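Local structure of spore coat polysaccharide biosynthesis protein spsE (Bacillus subtilis, 1VLI) at residues A58-M71 and V115-L129. The protein probably acts as an N-acylneuraminate-9-phosphate synthase of the NeuB family and takes part in making the spore coat polysaccharide. Residues are numbered along the deposited sequence; the frame is centred on the assembly and turned at random.
Sequences ADAVKFQMFQADRM and VIFLSTVCDEGSADL
Ser126 sets its CB squarely over the centre of the Phe66 ring, a CH-pi contact with CB 3.5 Å from the ring centroid. Met65 CB covers the opposite face near the rim, Leu129 CB meets the edge, and Thr120 O lies in the ring plane, 3.3 Å from Phe66 CD2. Upstream, 60-63 and 116-118 pair as neighbouring parallel strands of the TIM barrel, with Val61 N to Ile116 O at 2.8 Å and Val61 O to Leu118 N at 2.9 Å. On one face of this pair Ala60 CB packs on Leu118 CD1; on the other, with CG swung anti to its backbone N (chi1 177°), Phe117 brings CE1 to 3.7 Å from Phe63 CD2 and offers its edge to the selenium of Met65, modelled as selenomethionine, a Met-aromatic contact; the Phe117 ring also packs on Leu107 and Cys110 of helix 103-112.

Past the strands the two segments draw apart, and waters bridge them: one links Lys62 NZ to Thr120 OG1, another Met65 N to Thr120 O. Lys62 NZ also forms a salt bridge with Glu246, and its side chain lies about 6 Å from the zinc ion. At the more open far end, Arg70 NE reaches the syn lone pair of Asp123 OD2 (3.2 Å, 166° at the hydrogen), while NH2 bonds weakly to OD1. An alanine in place of Arg70, lacking the CG and CD that lie against Cys122 SG, would probably leave the Asp123 carboxylate without this cationic mate. Because Asp123 OD1 also caps the following helix through Ser126 N, 2.9 Å away, one carboxylate ties the helix start to the loop after strand 60-63, and both the arginine and the helix end probably stabilise its negative charge.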
loop_
_atom_site.group_PDB
_atom_site.type_symbol
_atom_site.label_atom_id
_atom_site.label_comp_id
_atom_site.label_asym_id
_atom_site.label_seq_id
_atom_site.Cartn_x
_atom_site.Cartn_y
_atom_site.Cartn_z
ATOM N N ALA A 58 -3.260 -13.535 -13.823
ATOM C CA ALA A 58 -3.090 -12.257 -13.156
ATOM C C ALA A 58 -2.296 -11.274 -14.027
ATOM O O ALA A 58 -1.560 -11.682 -14.936
ATOM C CB ALA A 58 -2.424 -12.470 -11.829
ATOM N N ASP A 59 -2.447 -9.986 -13.748
ATOM C CA ASP A 59 -1.783 -8.938 -14.518
ATOM C C ASP A 59 -0.437 -8.591 -13.943
ATOM O O ASP A 59 0.480 -8.172 -14.658
ATOM C CB ASP A 59 -2.644 -7.677 -14.509
ATOM C CG ASP A 59 -3.844 -7.821 -15.384
ATOM O OD1 ASP A 59 -3.622 -8.028 -16.605
ATOM O OD2 ASP A 59 -5.036 -7.789 -14.951
ATOM N N ALA A 60 -0.338 -8.734 -12.630
ATOM C CA ALA A 60 0.785 -8.213 -11.873
ATOM C C ALA A 60 1.087 -9.223 -10.799
ATOM O O ALA A 60 0.192 -9.974 -10.374
ATOM C CB ALA A 60 0.417 -6.849 -11.223
ATOM N N VAL A 61 2.338 -9.232 -10.350
ATOM C CA VAL A 61 2.724 -10.050 -9.216
ATOM C C VAL A 61 3.489 -9.132 -8.309
ATOM O O VAL A 61 4.349 -8.362 -8.761
ATOM C CB VAL A 61 3.579 -11.281 -9.630
ATOM C CG1 VAL A 61 4.893 -10.824 -10.258
ATOM C CG2 VAL A 61 3.828 -12.218 -8.416
ATOM N N LYS A 62 3.147 -9.176 -7.024
ATOM C CA LYS A 62 3.698 -8.238 -6.074
ATOM C C LYS A 62 4.522 -8.923 -4.971
ATOM O O LYS A 62 4.007 -9.843 -4.300
ATOM C CB LYS A 62 2.567 -7.414 -5.479
ATOM C CG LYS A 62 3.016 -6.684 -4.232
ATOM C CD LYS A 62 2.659 -5.259 -4.293
ATOM C CE LYS A 62 1.276 -5.050 -3.627
ATOM N NZ LYS A 62 1.320 -5.341 -2.173
ATOM N N PHE A 63 5.774 -8.455 -4.792
ATOM C CA PHE A 63 6.713 -8.934 -3.759
ATOM C C PHE A 63 7.094 -7.831 -2.772
ATOM O O PHE A 63 7.231 -6.662 -3.152
ATOM C CB PHE A 63 8.007 -9.467 -4.401
ATOM C CG PHE A 63 7.830 -10.805 -5.095
ATOM C CD1 PHE A 63 7.966 -12.000 -4.383
ATOM C CD2 PHE A 63 7.505 -10.866 -6.441
ATOM C CE1 PHE A 63 7.770 -13.221 -4.991
ATOM C CE2 PHE A 63 7.307 -12.108 -7.072
ATOM C CZ PHE A 63 7.436 -13.283 -6.339
ATOM N N GLN A 64 7.273 -8.197 -1.503
ATOM C CA GLN A 64 7.864 -7.282 -0.520
ATOM C C GLN A 64 9.365 -7.156 -0.733
ATOM O O GLN A 64 10.087 -8.163 -0.761
ATOM C CB GLN A 64 7.620 -7.779 0.890
ATOM C CG GLN A 64 7.620 -6.682 1.946
ATOM C CD GLN A 64 7.384 -7.238 3.348
ATOM O OE1 GLN A 64 8.265 -7.176 4.195
ATOM N NE2 GLN A 64 6.203 -7.790 3.580
HETATM N N MSE A 65 9.838 -5.926 -0.890
HETATM C CA MSE A 65 11.265 -5.701 -1.047
HETATM C C MSE A 65 11.947 -5.194 0.204
HETATM O O MSE A 65 13.112 -5.488 0.427
HETATM C CB MSE A 65 11.542 -4.767 -2.205
HETATM C CG MSE A 65 11.435 -5.478 -3.537
HETATM SE SE MSE A 65 11.992 -4.321 -5.013
HETATM C CE MSE A 65 13.761 -3.883 -4.409
ATOM N N PHE A 66 11.223 -4.453 1.033
ATOM C CA PHE A 66 11.841 -3.805 2.171
ATOM C C PHE A 66 11.334 -4.350 3.508
ATOM O O PHE A 66 10.162 -4.725 3.629
ATOM C CB PHE A 66 11.692 -2.293 2.032
ATOM C CG PHE A 66 12.069 -1.799 0.667
ATOM C CD1 PHE A 66 13.404 -1.558 0.339
ATOM C CD2 PHE A 66 11.103 -1.641 -0.320
ATOM C CE1 PHE A 66 13.750 -1.140 -0.934
ATOM C CE2 PHE A 66 11.449 -1.225 -1.605
ATOM C CZ PHE A 66 12.765 -0.975 -1.910
ATOM N N GLN A 67 12.245 -4.419 4.489
ATOM C CA GLN A 67 11.943 -4.934 5.834
ATOM C C GLN A 67 11.149 -3.941 6.658
ATOM O O GLN A 67 11.305 -2.734 6.466
ATOM C CB GLN A 67 13.226 -5.279 6.562
ATOM C CG GLN A 67 13.742 -6.652 6.217
ATOM C CD GLN A 67 15.030 -6.974 6.945
ATOM O OE1 GLN A 67 15.392 -6.290 7.916
ATOM N NE2 GLN A 67 15.732 -8.006 6.481
ATOM N N ALA A 68 10.325 -4.452 7.581
ATOM C CA ALA A 68 9.380 -3.616 8.334
ATOM C C ALA A 68 10.031 -2.697 9.392
ATOM O O ALA A 68 9.500 -1.621 9.709
ATOM C CB ALA A 68 8.273 -4.474 8.961
ATOM N N ASP A 69 11.183 -3.122 9.917
ATOM C CA ASP A 69 11.929 -2.392 10.959
ATOM C C ASP A 69 12.168 -0.908 10.626
ATOM O O ASP A 69 11.987 -0.041 11.479
ATOM C CB ASP A 69 13.277 -3.077 11.229
ATOM C CG ASP A 69 13.164 -4.592 11.325
ATOM O OD1 ASP A 69 12.771 -5.255 10.324
ATOM O OD2 ASP A 69 13.475 -5.207 12.370
ATOM N N ARG A 70 12.566 -0.643 9.380
ATOM C CA ARG A 70 12.887 0.704 8.881
ATOM C C ARG A 70 11.694 1.668 8.988
ATOM O O ARG A 70 11.843 2.886 8.836
ATOM C CB ARG A 70 13.388 0.630 7.419
ATOM C CG ARG A 70 12.263 0.358 6.381
ATOM C CD ARG A 70 12.765 -0.025 5.003
ATOM N NE ARG A 70 13.457 1.093 4.365
ATOM C CZ ARG A 70 14.476 0.952 3.516
ATOM N NH1 ARG A 70 14.920 -0.260 3.209
ATOM N NH2 ARG A 70 15.060 2.016 2.975
HETATM N N MSE A 71 10.515 1.119 9.250
HETATM C CA MSE A 71 9.315 1.928 9.360
HETATM C C MSE A 71 9.068 2.517 10.773
HETATM O O MSE A 71 8.341 3.500 10.913
HETATM C CB MSE A 71 8.141 1.096 8.892
HETATM C CG MSE A 71 8.415 0.426 7.555
HETATM SE SE MSE A 71 6.740 -0.001 6.657
HETATM C CE MSE A 71 6.225 -1.651 7.732
ATOM N N VAL A 115 4.087 -10.985 -16.851
ATOM C CA VAL A 115 3.434 -10.385 -15.709
ATOM C C VAL A 115 4.248 -9.174 -15.244
ATOM O O VAL A 115 5.474 -9.073 -15.482
ATOM C CB VAL A 115 3.097 -11.406 -14.572
ATOM C CG1 VAL A 115 2.371 -12.604 -15.126
ATOM C CG2 VAL A 115 4.327 -11.869 -13.869
ATOM N N ILE A 116 3.542 -8.248 -14.608
ATOM C CA ILE A 116 4.123 -6.986 -14.225
ATOM C C ILE A 116 4.514 -7.087 -12.764
ATOM O O ILE A 116 3.650 -7.259 -11.878
ATOM C CB ILE A 116 3.101 -5.837 -14.429
ATOM C CG1 ILE A 116 2.719 -5.689 -15.918
ATOM C CG2 ILE A 116 3.628 -4.520 -13.827
ATOM C CD1 ILE A 116 1.458 -4.820 -16.140
ATOM N N PHE A 117 5.813 -6.952 -12.524
ATOM C CA PHE A 117 6.370 -6.923 -11.197
ATOM C C PHE A 117 6.037 -5.610 -10.528
ATOM O O PHE A 117 6.229 -4.533 -11.112
ATOM C CB PHE A 117 7.886 -7.080 -11.264
ATOM C CG PHE A 117 8.572 -6.988 -9.918
ATOM C CD1 PHE A 117 8.774 -8.137 -9.141
ATOM C CD2 PHE A 117 9.005 -5.759 -9.418
ATOM C CE1 PHE A 117 9.404 -8.047 -7.883
ATOM C CE2 PHE A 117 9.621 -5.665 -8.163
ATOM C CZ PHE A 117 9.826 -6.811 -7.403
ATOM N N LEU A 118 5.539 -5.718 -9.295
ATOM C CA LEU A 118 5.260 -4.557 -8.450
ATOM C C LEU A 118 5.769 -4.756 -7.038
ATOM O O LEU A 118 5.786 -5.870 -6.516
ATOM C CB LEU A 118 3.760 -4.283 -8.391
ATOM C CG LEU A 118 3.059 -3.863 -9.677
ATOM C CD1 LEU A 118 1.604 -3.830 -9.357
ATOM C CD2 LEU A 118 3.526 -2.508 -10.154
ATOM N N SER A 119 6.173 -3.661 -6.411
ATOM C CA SER A 119 6.476 -3.688 -4.987
ATOM C C SER A 119 5.962 -2.418 -4.281
ATOM O O SER A 119 5.404 -1.513 -4.913
ATOM C CB SER A 119 7.981 -3.840 -4.793
ATOM O OG SER A 119 8.246 -4.412 -3.542
ATOM N N THR A 120 6.238 -2.340 -2.985
ATOM C CA THR A 120 5.783 -1.258 -2.111
ATOM C C THR A 120 6.954 -0.457 -1.574
ATOM O O THR A 120 7.972 -1.037 -1.163
ATOM C CB THR A 120 5.040 -1.885 -0.915
ATOM O OG1 THR A 120 4.032 -2.746 -1.429
ATOM C CG2 THR A 120 4.271 -0.859 -0.131
ATOM N N VAL A 121 6.800 0.866 -1.552
ATOM C CA VAL A 121 7.787 1.735 -0.906
ATOM C C VAL A 121 7.244 2.395 0.358
ATOM O O VAL A 121 6.041 2.646 0.470
ATOM C CB VAL A 121 8.386 2.772 -1.879
ATOM C CG1 VAL A 121 9.017 2.052 -3.033
ATOM C CG2 VAL A 121 7.357 3.722 -2.385
ATOM N N CYS A 122 8.135 2.658 1.308
ATOM C CA CYS A 122 7.747 3.285 2.574
ATOM C C CYS A 122 8.601 4.482 3.021
ATOM O O CYS A 122 8.399 4.985 4.120
ATOM C CB CYS A 122 7.748 2.238 3.694
ATOM S SG CYS A 122 9.302 1.308 3.772
ATOM N N ASP A 123 9.589 4.879 2.218
ATOM C CA ASP A 123 10.346 6.094 2.457
ATOM C C ASP A 123 11.102 6.527 1.212
ATOM O O ASP A 123 11.065 5.847 0.174
ATOM C CB ASP A 123 11.297 5.960 3.649
ATOM C CG ASP A 123 12.030 4.637 3.691
ATOM O OD1 ASP A 123 12.692 4.253 2.688
ATOM O OD2 ASP A 123 12.030 3.930 4.731
ATOM N N GLU A 124 11.781 7.664 1.321
ATOM C CA GLU A 124 12.555 8.228 0.222
ATOM C C GLU A 124 13.592 7.212 -0.324
ATOM O O GLU A 124 13.719 7.033 -1.539
ATOM C CB GLU A 124 13.194 9.561 0.665
ATOM C CG GLU A 124 12.206 10.732 0.874
ATOM C CD GLU A 124 11.392 10.752 2.207
ATOM O OE1 GLU A 124 11.489 9.811 3.048
ATOM O OE2 GLU A 124 10.632 11.748 2.434
ATOM N N GLY A 125 14.274 6.508 0.579
ATOM C CA GLY A 125 15.322 5.559 0.222
ATOM C C GLY A 125 14.858 4.271 -0.445
ATOM O O GLY A 125 15.498 3.784 -1.395
ATOM N N SER A 126 13.772 3.686 0.063
ATOM C CA SER A 126 13.141 2.539 -0.600
ATOM C C SER A 126 12.626 2.962 -1.979
ATOM O O SER A 126 12.758 2.220 -2.967
ATOM C CB SER A 126 12.019 1.942 0.251
ATOM O OG SER A 126 11.101 2.943 0.674
ATOM N N ALA A 127 12.075 4.173 -2.050
ATOM C CA ALA A 127 11.628 4.736 -3.317
ATOM C C ALA A 127 12.770 4.798 -4.359
ATOM O O ALA A 127 12.567 4.497 -5.517
ATOM C CB ALA A 127 10.993 6.102 -3.113
ATOM N N ASP A 128 13.959 5.167 -3.929
ATOM C CA ASP A 128 15.072 5.331 -4.836
ATOM C C ASP A 128 15.559 3.989 -5.350
ATOM O O ASP A 128 15.965 3.867 -6.501
ATOM C CB ASP A 128 16.224 5.978 -4.107
ATOM C CG ASP A 128 16.017 7.449 -3.863
ATOM O OD1 ASP A 128 15.077 8.040 -4.429
ATOM O OD2 ASP A 128 16.785 8.102 -3.136
ATOM N N LEU A 129 15.581 3.007 -4.459
ATOM C CA LEU A 129 15.980 1.671 -4.806
ATOM C C LEU A 129 15.054 1.085 -5.849
ATOM O O LEU A 129 15.532 0.619 -6.892
ATOM C CB LEU A 129 16.119 0.808 -3.547
ATOM C CG LEU A 129 17.398 1.156 -2.754
ATOM C CD1 LEU A 129 17.463 0.471 -1.402
ATOM C CD2 LEU A 129 18.644 0.826 -3.589
HETATM O O HOH W 1 1.031 -2.842 -0.193
HETATM O O HOH W 2 5.008 -5.391 -1.195
HETATM O O HOH W 3 8.250 -3.693 0.158
HETATM O O HOH W 4 10.256 4.155 6.777
#